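Local coordinates for protein aldose 1-epimerase (PDB 1LUR) that probably interconverts the alpha and beta anomers of aldose sugars, acting as an aldose 1-epimerase (mutarotase), at residues A[73-85]-A[308-322]. Sequence-based numbering, arbitrary orientation.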
ATOM      1  N   VAL A  73       2.375   4.681 -10.755  1.00 20.20           N
ATOM      2  CA  VAL A  73       1.865   5.806  -9.994  1.00 18.72           C
ATOM      3  C   VAL A  73       0.666   5.293  -9.219  1.00 20.60           C
ATOM      4  O   VAL A  73      -0.373   4.956  -9.796  1.00 21.38           O
ATOM      5  CB  VAL A  73       1.443   6.981 -10.886  1.00 20.36           C
ATOM      6  CG1 VAL A  73       0.770   8.056 -10.036  1.00 19.21           C
ATOM      7  CG2 VAL A  73       2.666   7.553 -11.590  1.00 19.53           C
ATOM      8  N   ALA A  74       0.831   5.204  -7.906  1.00 21.81           N
ATOM      9  CA  ALA A  74      -0.230   4.726  -7.043  1.00 22.46           C
ATOM     10  C   ALA A  74      -1.424   5.662  -7.048  1.00 24.19           C
ATOM     11  O   ALA A  74      -1.289   6.887  -7.142  1.00 25.48           O
ATOM     12  CB  ALA A  74       0.287   4.549  -5.621  1.00 23.44           C
ATOM     13  N   ASN A  75      -2.596   5.059  -6.934  1.00 24.33           N
ATOM     14  CA  ASN A  75      -3.854   5.781  -6.916  1.00 25.63           C
ATOM     15  C   ASN A  75      -4.201   6.405  -8.259  1.00 25.25           C
ATOM     16  O   ASN A  75      -3.807   5.902  -9.311  1.00 25.41           O
ATOM     17  CB  ASN A  75      -3.866   6.839  -5.802  1.00 25.28           C
ATOM     18  CG  ASN A  75      -5.263   7.078  -5.248  1.00 28.66           C
ATOM     19  OD1 ASN A  75      -6.022   7.896  -5.768  1.00 25.35           O
ATOM     20  ND2 ASN A  75      -5.614   6.346  -4.190  1.00 27.28           N
ATOM     21  N   ARG A  76      -4.895   7.531  -8.218  1.00 25.44           N
ATOM     22  CA  ARG A  76      -5.316   8.198  -9.435  1.00 25.30           C
ATOM     23  C   ARG A  76      -4.594   9.350 -10.093  1.00 24.73           C
ATOM     24  O   ARG A  76      -3.983  10.190  -9.440  1.00 26.96           O
ATOM     25  CB  ARG A  76      -6.766   8.642  -9.237  1.00 25.60           C
ATOM     26  CG  ARG A  76      -7.670   7.549  -8.682  1.00 26.11           C
ATOM     27  CD  ARG A  76      -9.042   8.091  -8.306  1.00 28.11           C
ATOM     28  NE  ARG A  76      -9.935   7.023  -7.872  1.00 28.48           N
ATOM     29  CZ  ARG A  76      -9.790   6.337  -6.741  1.00 31.58           C
ATOM     30  NH1 ARG A  76      -8.787   6.607  -5.919  1.00 32.37           N
ATOM     31  NH2 ARG A  76     -10.646   5.373  -6.435  1.00 32.30           N
ATOM     32  N   ILE A  77      -4.709   9.366 -11.421  1.00 24.19           N
ATOM     33  CA  ILE A  77      -4.137  10.397 -12.273  1.00 24.15           C
ATOM     34  C   ILE A  77      -5.475  11.019 -12.696  1.00 25.01           C
ATOM     35  O   ILE A  77      -6.245  10.392 -13.430  1.00 23.07           O
ATOM     36  CB  ILE A  77      -3.457   9.844 -13.541  1.00 26.00           C
ATOM     37  CG1 ILE A  77      -2.187   9.064 -13.182  1.00 24.87           C
ATOM     38  CG2 ILE A  77      -3.139  11.003 -14.478  1.00 23.50           C
ATOM     39  CD1 ILE A  77      -1.113   9.883 -12.512  1.00 27.53           C
ATOM     40  N   LYS A  78      -5.756  12.227 -12.218  1.00 25.39           N
ATOM     41  CA  LYS A  78      -7.006  12.911 -12.538  1.00 27.64           C
ATOM     42  C   LYS A  78      -7.335  12.985 -14.019  1.00 26.77           C
ATOM     43  O   LYS A  78      -6.570  13.526 -14.816  1.00 26.85           O
ATOM     44  CB  LYS A  78      -7.004  14.314 -11.939  1.00 28.87           C
ATOM     45  CG  LYS A  78      -8.324  15.061 -12.083  1.00 31.53           C
ATOM     46  CD  LYS A  78      -8.316  16.344 -11.252  1.00 34.26           C
ATOM     47  CE  LYS A  78      -9.437  17.295 -11.673  1.00 37.65           C
ATOM     48  NZ  LYS A  78     -10.781  16.653 -11.608  1.00 38.19           N
ATOM     49  N   ASN A  79      -8.488  12.424 -14.372  1.00 27.18           N
ATOM     50  CA  ASN A  79      -8.970  12.397 -15.748  1.00 27.19           C
ATOM     51  C   ASN A  79      -8.021  11.724 -16.733  1.00 26.79           C
ATOM     52  O   ASN A  79      -8.012  12.033 -17.923  1.00 23.62           O
ATOM     53  CB  ASN A  79      -9.317  13.814 -16.213  1.00 30.25           C
ATOM     54  CG  ASN A  79     -10.441  14.433 -15.379  1.00 33.15           C
ATOM     55  OD1 ASN A  79     -11.313  13.721 -14.876  1.00 33.98           O
ATOM     56  ND2 ASN A  79     -10.429  15.753 -15.241  1.00 33.44           N
ATOM     57  N   SER A  80      -7.229  10.787 -16.230  1.00 26.21           N
ATOM     58  CA  SER A  80      -6.289  10.064 -17.073  1.00 26.80           C
ATOM     59  C   SER A  80      -5.396  10.943 -17.939  1.00 27.18           C
ATOM     60  O   SER A  80      -4.981  10.523 -19.019  1.00 25.63           O
ATOM     61  CB  SER A  80      -7.055   9.097 -17.980  1.00 26.73           C
ATOM     62  OG  SER A  80      -7.868   8.218 -17.224  1.00 30.97           O
ATOM     63  N   THR A  81      -5.105  12.153 -17.473  1.00 26.78           N
ATOM     64  CA  THR A  81      -4.256  13.061 -18.229  1.00 27.33           C
ATOM     65  C   THR A  81      -3.337  13.836 -17.293  1.00 27.22           C
ATOM     66  O   THR A  81      -3.725  14.171 -16.176  1.00 28.83           O
ATOM     67  CB  THR A  81      -5.082  14.084 -19.017  1.00 29.37           C
ATOM     68  OG1 THR A  81      -6.165  13.414 -19.680  1.00 33.70           O
ATOM     69  CG2 THR A  81      -4.202  14.781 -20.054  1.00 29.32           C
ATOM     70  N   LEU A  82      -2.124  14.117 -17.752  1.00 24.43           N
ATOM     71  CA  LEU A  82      -1.152  14.859 -16.962  1.00 26.65           C
ATOM     72  C   LEU A  82      -0.171  15.537 -17.894  1.00 27.01           C
ATOM     73  O   LEU A  82      -0.115  15.230 -19.085  1.00 27.10           O
ATOM     74  CB  LEU A  82      -0.394  13.925 -16.003  1.00 25.90           C
ATOM     75  CG  LEU A  82       0.502  12.830 -16.591  1.00 25.24           C
ATOM     76  CD1 LEU A  82       1.861  13.411 -17.005  1.00 22.50           C
ATOM     77  CD2 LEU A  82       0.699  11.735 -15.552  1.00 22.28           C
ATOM     78  N   HIS A  83       0.592  16.471 -17.348  1.00 27.42           N
ATOM     79  CA  HIS A  83       1.579  17.187 -18.123  1.00 27.30           C
ATOM     80  C   HIS A  83       2.929  16.886 -17.496  1.00 27.09           C
ATOM     81  O   HIS A  83       3.101  17.036 -16.288  1.00 26.57           O
ATOM     82  CB  HIS A  83       1.296  18.691 -18.095  1.00 30.70           C
ATOM     83  CG  HIS A  83      -0.046  19.056 -18.651  1.00 34.08           C
ATOM     84  ND1 HIS A  83      -1.204  18.990 -17.905  1.00 38.50           N
ATOM     85  CD2 HIS A  83      -0.422  19.447 -19.892  1.00 35.20           C
ATOM     86  CE1 HIS A  83      -2.235  19.327 -18.662  1.00 38.34           C
ATOM     87  NE2 HIS A  83      -1.787  19.607 -19.873  1.00 37.27           N
ATOM     88  N   PHE A  84       3.875  16.432 -18.309  1.00 24.77           N
ATOM     89  CA  PHE A  84       5.201  16.117 -17.808  1.00 27.17           C
ATOM     90  C   PHE A  84       6.256  16.743 -18.705  1.00 27.43           C
ATOM     91  O   PHE A  84       6.322  16.439 -19.893  1.00 27.61           O
ATOM     92  CB  PHE A  84       5.411  14.600 -17.758  1.00 27.17           C
ATOM     93  CG  PHE A  84       6.748  14.199 -17.215  1.00 28.08           C
ATOM     94  CD1 PHE A  84       7.016  14.293 -15.853  1.00 29.20           C
ATOM     95  CD2 PHE A  84       7.762  13.783 -18.069  1.00 26.29           C
ATOM     96  CE1 PHE A  84       8.277  13.981 -15.351  1.00 28.54           C
ATOM     97  CE2 PHE A  84       9.026  13.470 -17.576  1.00 27.00           C
ATOM     98  CZ  PHE A  84       9.284  13.569 -16.218  1.00 27.54           C
ATOM     99  N   ASP A  85       7.075  17.617 -18.131  1.00 28.85           N
ATOM    100  CA  ASP A  85       8.128  18.279 -18.887  1.00 30.97           C
ATOM    101  C   ASP A  85       7.599  18.991 -20.145  1.00 31.94           C
ATOM    102  O   ASP A  85       8.197  18.908 -21.219  1.00 32.04           O
ATOM    103  CB  ASP A  85       9.213  17.254 -19.254  1.00 29.92           C
ATOM    104  CG  ASP A  85      10.095  16.870 -18.057  1.00 31.06           C
ATOM    105  OD1 ASP A  85       9.851  17.381 -16.939  1.00 27.95           O
ATOM    106  OD2 ASP A  85      11.030  16.058 -18.240  1.00 29.43           O
ATOM    107  N   SER A 308      -1.760  11.324  -3.433  1.00 25.50           N
ATOM    108  CA  SER A 308      -2.472  10.806  -4.590  1.00 25.38           C
ATOM    109  C   SER A 308      -2.649  11.968  -5.580  1.00 26.10           C
ATOM    110  O   SER A 308      -2.826  13.116  -5.169  1.00 25.14           O
ATOM    111  CB  SER A 308      -3.836  10.266  -4.160  1.00 25.36           C
ATOM    112  OG  SER A 308      -3.705   9.150  -3.300  1.00 25.07           O
ATOM    113  N   ALA A 309      -2.582  11.672  -6.877  1.00 24.96           N
ATOM    114  CA  ALA A 309      -2.735  12.694  -7.921  1.00 24.93           C
ATOM    115  C   ALA A 309      -1.615  13.733  -7.932  1.00 24.82           C
ATOM    116  O   ALA A 309      -1.787  14.824  -8.479  1.00 24.30           O
ATOM    117  CB  ALA A 309      -4.090  13.403  -7.783  1.00 24.64           C
ATOM    118  N   ALA A 310      -0.471  13.399  -7.338  1.00 24.57           N
ATOM    119  CA  ALA A 310       0.659  14.327  -7.302  1.00 22.98           C
ATOM    120  C   ALA A 310       1.023  14.815  -8.713  1.00 22.55           C
ATOM    121  O   ALA A 310       1.334  15.994  -8.912  1.00 23.53           O
ATOM    122  CB  ALA A 310       1.863  13.655  -6.654  1.00 25.12           C
ATOM    123  N   PRO A 311       0.994  13.914  -9.708  1.00 23.27           N
ATOM    124  CA  PRO A 311       1.329  14.320 -11.077  1.00 22.29           C
ATOM    125  C   PRO A 311       0.404  15.396 -11.646  1.00 24.41           C
ATOM    126  O   PRO A 311       0.755  16.044 -12.634  1.00 22.64           O
ATOM    127  CB  PRO A 311       1.222  13.014 -11.860  1.00 24.45           C
ATOM    128  CG  PRO A 311       1.582  11.976 -10.850  1.00 22.27           C
ATOM    129  CD  PRO A 311       0.824  12.449  -9.631  1.00 22.32           C
ATOM    130  N   ASN A 312      -0.762  15.580 -11.018  1.00 23.27           N
ATOM    131  CA  ASN A 312      -1.754  16.571 -11.455  1.00 25.74           C
ATOM    132  C   ASN A 312      -1.727  17.906 -10.718  1.00 27.96           C
ATOM    133  O   ASN A 312      -2.309  18.892 -11.179  1.00 27.83           O
ATOM    134  CB  ASN A 312      -3.166  15.991 -11.326  1.00 25.45           C
ATOM    135  CG  ASN A 312      -3.366  14.759 -12.175  1.00 24.42           C
ATOM    136  OD1 ASN A 312      -3.466  13.648 -11.661  1.00 24.77           O
ATOM    137  ND2 ASN A 312      -3.421  14.951 -13.488  1.00 25.78           N
ATOM    138  N   PHE A 313      -1.076  17.941  -9.567  1.00 27.92           N
ATOM    139  CA  PHE A 313      -1.003  19.174  -8.791  1.00 30.59           C
ATOM    140  C   PHE A 313       0.449  19.491  -8.474  1.00 32.05           C
ATOM    141  O   PHE A 313       1.112  18.741  -7.755  1.00 31.86           O
ATOM    142  CB  PHE A 313      -1.831  19.017  -7.513  1.00 29.19           C
ATOM    143  CG  PHE A 313      -3.274  18.667  -7.769  1.00 29.67           C
ATOM    144  CD1 PHE A 313      -3.713  17.347  -7.700  1.00 28.61           C
ATOM    145  CD2 PHE A 313      -4.190  19.656  -8.124  1.00 28.44           C
ATOM    146  CE1 PHE A 313      -5.038  17.018  -7.981  1.00 26.74           C
ATOM    147  CE2 PHE A 313      -5.517  19.333  -8.408  1.00 27.58           C
ATOM    148  CZ  PHE A 313      -5.941  18.013  -8.335  1.00 26.61           C
ATOM    149  N   ASP A 314       0.944  20.604  -9.011  1.00 32.55           N
ATOM    150  CA  ASP A 314       2.330  20.981  -8.772  1.00 34.65           C
ATOM    151  C   ASP A 314       2.678  21.399  -7.353  1.00 33.64           C
ATOM    152  O   ASP A 314       3.859  21.564  -7.041  1.00 33.52           O
ATOM    153  CB  ASP A 314       2.780  22.063  -9.760  1.00 38.25           C
ATOM    154  CG  ASP A 314       1.973  23.323  -9.650  1.00 42.11           C
ATOM    155  OD1 ASP A 314       1.788  23.815  -8.516  1.00 45.04           O
ATOM    156  OD2 ASP A 314       1.531  23.828 -10.704  1.00 47.42           O
ATOM    157  N   HIS A 315       1.675  21.579  -6.493  1.00 32.15           N
ATOM    158  CA  HIS A 315       1.969  21.971  -5.116  1.00 31.10           C
ATOM    159  C   HIS A 315       2.115  20.718  -4.257  1.00 30.61           C
ATOM    160  O   HIS A 315       2.458  20.797  -3.080  1.00 29.32           O
ATOM    161  CB  HIS A 315       0.896  22.900  -4.533  1.00 32.09           C
ATOM    162  CG  HIS A 315      -0.491  22.339  -4.564  1.00 31.68           C
ATOM    163  ND1 HIS A 315      -1.180  22.116  -5.738  1.00 33.81           N
ATOM    164  CD2 HIS A 315      -1.336  22.002  -3.561  1.00 31.44           C
ATOM    165  CE1 HIS A 315      -2.390  21.668  -5.456  1.00 33.73           C
ATOM    166  NE2 HIS A 315      -2.511  21.590  -4.141  1.00 29.66           N
ATOM    167  N   PHE A 316       1.826  19.562  -4.849  1.00 28.34           N
ATOM    168  CA  PHE A 316       1.947  18.291  -4.137  1.00 28.52           C
ATOM    169  C   PHE A 316       3.381  17.887  -4.442  1.00 29.09           C
ATOM    170  O   PHE A 316       4.026  18.499  -5.297  1.00 27.58           O
ATOM    171  CB  PHE A 316       0.990  17.237  -4.706  1.00 28.54           C
ATOM    172  CG  PHE A 316      -0.414  17.317  -4.164  1.00 26.26           C
ATOM    173  CD1 PHE A 316      -0.813  18.377  -3.355  1.00 28.39           C
ATOM    174  CD2 PHE A 316      -1.344  16.333  -4.484  1.00 25.32           C
ATOM    175  CE1 PHE A 316      -2.121  18.453  -2.874  1.00 27.85           C
ATOM    176  CE2 PHE A 316      -2.650  16.400  -4.010  1.00 27.89           C
ATOM    177  CZ  PHE A 316      -3.042  17.464  -3.203  1.00 27.90           C
ATOM    178  N   PRO A 317       3.905  16.854  -3.761  1.00 28.50           N
ATOM    179  CA  PRO A 317       5.284  16.423  -4.011  1.00 28.79           C
ATOM    180  C   PRO A 317       5.615  16.074  -5.460  1.00 29.44           C
ATOM    181  O   PRO A 317       4.799  15.493  -6.182  1.00 29.74           O
ATOM    182  CB  PRO A 317       5.439  15.209  -3.091  1.00 29.22           C
ATOM    183  CG  PRO A 317       4.542  15.530  -1.959  1.00 31.30           C
ATOM    184  CD  PRO A 317       3.309  16.083  -2.658  1.00 30.11           C
ATOM    185  N   ASP A 318       6.821  16.440  -5.879  1.00 28.67           N
ATOM    186  CA  ASP A 318       7.283  16.168  -7.232  1.00 28.70           C
ATOM    187  C   ASP A 318       7.657  14.684  -7.254  1.00 27.19           C
ATOM    188  O   ASP A 318       8.610  14.288  -6.588  1.00 27.77           O
ATOM    189  CB  ASP A 318       8.528  17.014  -7.527  1.00 30.86           C
ATOM    190  CG  ASP A 318       9.043  16.837  -8.947  1.00 34.17           C
ATOM    191  OD1 ASP A 318       8.778  15.781  -9.566  1.00 31.42           O
ATOM    192  OD2 ASP A 318       9.734  17.758  -9.439  1.00 35.02           O
ATOM    193  N   VAL A 319       6.918  13.860  -7.999  1.00 23.75           N
ATOM    194  CA  VAL A 319       7.246  12.436  -8.044  1.00 22.90           C
ATOM    195  C   VAL A 319       7.985  12.015  -9.308  1.00 23.19           C
ATOM    196  O   VAL A 319       7.945  10.859  -9.713  1.00 22.04           O
ATOM    197  CB  VAL A 319       5.994  11.526  -7.855  1.00 23.72           C
ATOM    198  CG1 VAL A 319       5.387  11.756  -6.480  1.00 21.08           C
ATOM    199  CG2 VAL A 319       4.958  11.792  -8.952  1.00 24.06           C
ATOM    200  N   SER A 320       8.685  12.953  -9.932  1.00 25.06           N
ATOM    201  CA  SER A 320       9.419  12.614 -11.136  1.00 25.78           C
ATOM    202  C   SER A 320      10.636  11.784 -10.739  1.00 26.32           C
ATOM    203  O   SER A 320      11.125  11.879  -9.614  1.00 27.42           O
ATOM    204  CB  SER A 320       9.876  13.883 -11.864  1.00 27.11           C
ATOM    205  OG  SER A 320      10.750  14.646 -11.051  1.00 32.25           O
ATOM    206  N   LEU A 321      11.092  10.947 -11.662  1.00 25.70           N
ATOM    207  CA  LEU A 321      12.255  10.087 -11.460  1.00 26.30           C
ATOM    208  C   LEU A 321      13.071  10.350 -12.721  1.00 27.34           C
ATOM    209  O   LEU A 321      12.639  10.009 -13.824  1.00 26.49           O
ATOM    210  CB  LEU A 321      11.851   8.614 -11.390  1.00 24.92           C
ATOM    211  CG  LEU A 321      13.024   7.634 -11.310  1.00 26.07           C
ATOM    212  CD1 LEU A 321      13.870   7.943 -10.064  1.00 25.61           C
ATOM    213  CD2 LEU A 321      12.502   6.206 -11.258  1.00 26.17           C
ATOM    214  N   ARG A 322      14.242  10.964 -12.554  1.00 27.27           N
ATOM    215  CA  ARG A 322      15.102  11.283 -13.689  1.00 28.93           C
ATOM    216  C   ARG A 322      16.433  10.534 -13.690  1.00 31.45           C
ATOM    217  O   ARG A 322      16.935  10.143 -12.633  1.00 29.17           O
ATOM    218  CB  ARG A 322      15.335  12.793 -13.706  1.00 28.79           C
ATOM    219  CG  ARG A 322      14.023  13.570 -13.728  1.00 28.35           C
ATOM    220  CD  ARG A 322      14.201  15.067 -13.542  1.00 29.26           C
ATOM    221  NE  ARG A 322      12.903  15.742 -13.494  1.00 29.62           N
ATOM    222  CZ  ARG A 322      12.130  15.972 -14.555  1.00 28.71           C
ATOM    223  NH1 ARG A 322      12.521  15.599 -15.766  1.00 27.58           N
ATOM    224  NH2 ARG A 322      10.946  16.547 -14.396  1.00 27.99           N
TER
HETATM  225  O   HOH W   1      -1.693   9.352  -8.044  1.00 23.33           O
HETATM  226  O   HOH W   2       3.132  15.428 -13.881  1.00 22.89           O
HETATM  227  O   HOH W   3      -0.093  17.418 -14.772  1.00 24.02           O
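Asn312 reaches from the short 3-10 turn 310-312 into the loop joining strands 76-77 and 81-84, and its amide serves two backbone groups there. With CG anti to its own carbonyl carbon (chi1 -61°), Asn312 OD1 comes within 2.8 Å of Lys78 N. That bond is bent (142°), and the Lys78 N-H comes from above the carbonyl plane rather than on a lone pair. Asn312 ND2 turns to Thr81 O at 2.8 Å, a weak bond. Asparagine suits this place because one short side chain carries both an acceptor and a donor.

Beside it, Pro311 offers a compact apolar ring: Pro311 CG meets Ile77 CD1 at 3.8 Å and Pro311 CB meets Leu82 CD2 at 3.9 Å. Val73 CG1 reaches Pro311 CG more loosely, at 4.1 Å. Leu166 of strand 165-166, which pairs with strand 320-321 beside the family's antiparallel beta-sandwich, also packs on Pro311, Leu82 and Phe84. Pro311 O is met by two waters, one donating also to His83 O, the other accepting from His83 N. A third links Ala309 N with the carbonyls of Ala74 and Arg76.

Arg322 can be followed outward. CB, CG, CD and NE span the gap, extended, without closely touching 73-85; the guanidinium ends beside Phe84 and Asp85, just past strand 81-84. Its plane lies 9° from that of the Phe84 ring, Arg322 NH2 3.8 Å from Phe84 CE1 and NH1 near CZ. Arg322 NH2 donates to Asp85 OD1 at 2.9 Å; Arg322 NH1 reaches Asp85 OD2, also at 2.9 Å and almost straight. Planar arginine can offer two N-H groups to one carboxylate, whose oxygens use their syn lone pairs. Ser320 CB sits at the edge of the Phe84 ring.

Segment 308-322 is thus joined to 73-85 by unlike chemistries: amide and waters satisfy backbone polar groups around an apolar patch, while a bidentate salt bridge pairs opposite charges where Asp85 is exposed.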